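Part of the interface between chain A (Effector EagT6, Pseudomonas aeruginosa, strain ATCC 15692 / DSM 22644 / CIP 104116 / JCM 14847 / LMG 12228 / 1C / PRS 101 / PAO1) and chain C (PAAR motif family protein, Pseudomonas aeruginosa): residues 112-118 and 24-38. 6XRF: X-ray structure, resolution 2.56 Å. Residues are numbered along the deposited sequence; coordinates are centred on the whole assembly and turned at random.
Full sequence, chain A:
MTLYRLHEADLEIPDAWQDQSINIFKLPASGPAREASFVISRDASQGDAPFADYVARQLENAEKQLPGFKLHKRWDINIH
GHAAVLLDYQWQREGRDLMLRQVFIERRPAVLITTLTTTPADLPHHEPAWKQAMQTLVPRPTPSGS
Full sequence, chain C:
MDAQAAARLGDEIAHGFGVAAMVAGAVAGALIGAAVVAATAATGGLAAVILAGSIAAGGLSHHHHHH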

# COMPACT_ATOMS: atom_id res chain seq x y z
N LEU A 112 -2.74 1.52 -13.93
CA LEU A 112 -3.16 2.21 -12.72
C LEU A 112 -4.63 1.90 -12.46
O LEU A 112 -5.46 1.97 -13.39
CB LEU A 112 -2.93 3.71 -12.87
CG LEU A 112 -2.62 4.53 -11.62
CD1 LEU A 112 -1.43 4.00 -10.86
CD2 LEU A 112 -2.38 5.99 -12.02
N ILE A 113 -4.96 1.55 -11.22
CA ILE A 113 -6.33 1.19 -10.85
C ILE A 113 -6.76 2.05 -9.67
O ILE A 113 -6.09 2.07 -8.63
CB ILE A 113 -6.47 -0.30 -10.48
CG1 ILE A 113 -5.87 -1.19 -11.56
CG2 ILE A 113 -7.94 -0.66 -10.26
CD1 ILE A 113 -6.09 -2.68 -11.31
N THR A 114 -7.89 2.74 -9.82
CA THR A 114 -8.53 3.46 -8.72
C THR A 114 -9.81 2.72 -8.34
O THR A 114 -10.61 2.36 -9.21
CB THR A 114 -8.86 4.90 -9.12
OG1 THR A 114 -9.90 4.91 -10.11
CG2 THR A 114 -7.62 5.59 -9.66
N THR A 115 -10.01 2.52 -7.04
CA THR A 115 -11.14 1.75 -6.54
C THR A 115 -11.80 2.51 -5.40
O THR A 115 -11.16 2.78 -4.38
CB THR A 115 -10.69 0.37 -6.05
OG1 THR A 115 -9.96 -0.29 -7.10
CG2 THR A 115 -11.89 -0.47 -5.65
N LEU A 116 -13.07 2.84 -5.57
CA LEU A 116 -13.88 3.45 -4.52
C LEU A 116 -14.83 2.39 -3.99
O LEU A 116 -15.56 1.77 -4.77
CB LEU A 116 -14.65 4.66 -5.06
CG LEU A 116 -15.73 5.27 -4.17
CD1 LEU A 116 -15.17 6.20 -3.12
CD2 LEU A 116 -16.72 6.03 -5.06
N THR A 117 -14.80 2.16 -2.68
CA THR A 117 -15.69 1.21 -2.03
C THR A 117 -16.63 1.96 -1.10
O THR A 117 -16.17 2.67 -0.20
CB THR A 117 -14.93 0.15 -1.24
OG1 THR A 117 -14.17 -0.68 -2.12
CG2 THR A 117 -15.90 -0.72 -0.44
N THR A 118 -17.93 1.80 -1.31
CA THR A 118 -18.96 2.38 -0.46
C THR A 118 -20.17 1.45 -0.52
O THR A 118 -20.06 0.30 -0.95
CB THR A 118 -19.26 3.82 -0.91
OG1 THR A 118 -20.38 4.33 -0.18
CG2 THR A 118 -19.54 3.88 -2.40
N ALA C 24 -6.10 -11.06 -9.26
CA ALA C 24 -6.08 -10.11 -10.36
C ALA C 24 -6.20 -8.68 -9.86
O ALA C 24 -6.59 -8.42 -8.71
CB ALA C 24 -7.21 -10.42 -11.35
N GLY C 25 -5.86 -7.74 -10.74
CA GLY C 25 -5.92 -6.33 -10.42
C GLY C 25 -7.22 -5.91 -9.78
O GLY C 25 -7.24 -5.43 -8.64
N ALA C 26 -8.33 -6.08 -10.51
CA ALA C 26 -9.62 -5.61 -10.02
C ALA C 26 -9.93 -6.19 -8.65
O ALA C 26 -10.49 -5.50 -7.78
CB ALA C 26 -10.72 -5.99 -11.01
N VAL C 27 -9.58 -7.46 -8.42
CA VAL C 27 -9.94 -8.12 -7.17
C VAL C 27 -9.10 -7.58 -6.01
O VAL C 27 -9.63 -7.26 -4.94
CB VAL C 27 -9.79 -9.64 -7.31
CG1 VAL C 27 -10.13 -10.35 -6.01
CG2 VAL C 27 -10.67 -10.15 -8.47
N ALA C 28 -7.79 -7.45 -6.21
CA ALA C 28 -6.93 -6.93 -5.15
C ALA C 28 -7.40 -5.55 -4.70
O ALA C 28 -7.48 -5.26 -3.50
CB ALA C 28 -5.48 -6.88 -5.62
N GLY C 29 -7.70 -4.67 -5.66
CA GLY C 29 -8.21 -3.36 -5.30
C GLY C 29 -9.51 -3.45 -4.52
O GLY C 29 -9.72 -2.71 -3.56
N ALA C 30 -10.40 -4.36 -4.93
CA ALA C 30 -11.68 -4.51 -4.25
C ALA C 30 -11.49 -5.07 -2.84
O ALA C 30 -12.16 -4.62 -1.90
CB ALA C 30 -12.59 -5.42 -5.06
N LEU C 31 -10.60 -6.04 -2.67
CA LEU C 31 -10.36 -6.60 -1.34
C LEU C 31 -9.73 -5.57 -0.42
O LEU C 31 -10.13 -5.44 0.75
CB LEU C 31 -9.49 -7.85 -1.45
CG LEU C 31 -10.07 -8.98 -2.30
CD1 LEU C 31 -9.21 -10.24 -2.21
CD2 LEU C 31 -11.51 -9.29 -1.90
N ILE C 32 -8.74 -4.82 -0.92
CA ILE C 32 -8.15 -3.76 -0.11
C ILE C 32 -9.20 -2.71 0.25
O ILE C 32 -9.21 -2.17 1.36
CB ILE C 32 -6.96 -3.12 -0.85
CG1 ILE C 32 -5.80 -4.12 -0.98
CG2 ILE C 32 -6.51 -1.85 -0.14
CD1 ILE C 32 -4.76 -3.73 -2.03
N GLY C 33 -10.10 -2.41 -0.69
CA GLY C 33 -11.09 -1.38 -0.44
C GLY C 33 -12.08 -1.77 0.64
O GLY C 33 -12.54 -0.91 1.40
N ALA C 34 -12.43 -3.05 0.72
CA ALA C 34 -13.34 -3.50 1.76
C ALA C 34 -12.66 -3.48 3.13
O ALA C 34 -13.27 -3.08 4.12
CB ALA C 34 -13.85 -4.91 1.45
N ALA C 35 -11.40 -3.91 3.19
CA ALA C 35 -10.70 -4.00 4.47
C ALA C 35 -10.65 -2.65 5.17
O ALA C 35 -10.77 -2.57 6.40
CB ALA C 35 -9.29 -4.54 4.25
N VAL C 36 -10.47 -1.56 4.41
CA VAL C 36 -10.31 -0.26 5.04
C VAL C 36 -11.64 0.23 5.60
O VAL C 36 -11.68 0.90 6.64
CB VAL C 36 -9.71 0.75 4.04
CG1 VAL C 36 -9.53 2.10 4.72
CG2 VAL C 36 -8.39 0.24 3.49
N VAL C 37 -12.74 -0.07 4.92
CA VAL C 37 -14.04 0.37 5.41
C VAL C 37 -14.52 -0.46 6.59
O VAL C 37 -15.34 0.01 7.38
CB VAL C 37 -15.10 0.34 4.29
CG1 VAL C 37 -16.39 0.98 4.76
CG2 VAL C 37 -14.58 1.04 3.04
N ALA C 38 -14.03 -1.69 6.73
CA ALA C 38 -14.38 -2.53 7.87
C ALA C 38 -13.43 -2.26 9.04
O ALA C 38 -12.29 -2.74 9.05
CB ALA C 38 -14.34 -4.00 7.48

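The strand of EagT6 formed by residues 112-118 lies against a helix of the PAAR protein spanning residues 25-37. The two elements run in broadly the same direction, with 40° between their N-to-C axes, and approach to 7.9 Å. No hydrogen bond links the two stretches; the contact is one of packing, made possible by a run of small residues on the helix. Alternation along the strand decides which residues take part: Ile A113, Thr A115 and Thr A117 direct their CA-to-CB bonds toward the helix, whereas Leu A112 and Thr A114 make no contact with it.

Ile A113 meets the beginning of the helix. With chi1 in the m well and chi2 in t, its side chain extends so that CD1 lies 3.7 Å from the backbone C of Gly C25 and 4.1 Å from N of Ala C26. This approach to the main chain depends on the glycine, since an ideal CB on Gly C25 would fall 2.9 Å from CD1 of Ile A113.

One helical turn later, Thr A115 faces Gly C29, their CA atoms 6.0 Å apart. The methyl CG2 of Thr A115 packs 3.8 Å from O of Gly C29, a carbonyl that accepts the hydrogen bond from N of Gly C33 (2.9 Å) within the helix. The hydroxyl of Thr A115 is hydrogen-bonded elsewhere in the structure, yet it also borders the space left by Gly C29: an ideal CB there would lie 2.8 Å from OG1 of Thr A115.

Leu A116 points away from the helix and makes no contact with it. Thr A117, in contrast, has the largest area covered by the helix of any residue in the strand. It sits over Gly C33, and here the CA atoms come to 5.5 Å, closer than at the preceding pair. OG1 of Thr A117 rests 3.6 Å from CA of Gly C33, and an ideal CB on that glycine would be just 2.4 Å from the same oxygen. Glycines at four-residue intervals thus present bare backbone to successive inward-facing side chains of the strand.

Thr A117 also reaches the last turn of the helix, where the helix contributes a larger side chain. CG2 of Val C37 lies 4.0 Å from the carbonyl O of Thr A117 and 4.1 Å from its CG2, although the valine is poorly ordered. At Thr A118 the CA-to-CB bond points away, and the residue makes no contact with the helix.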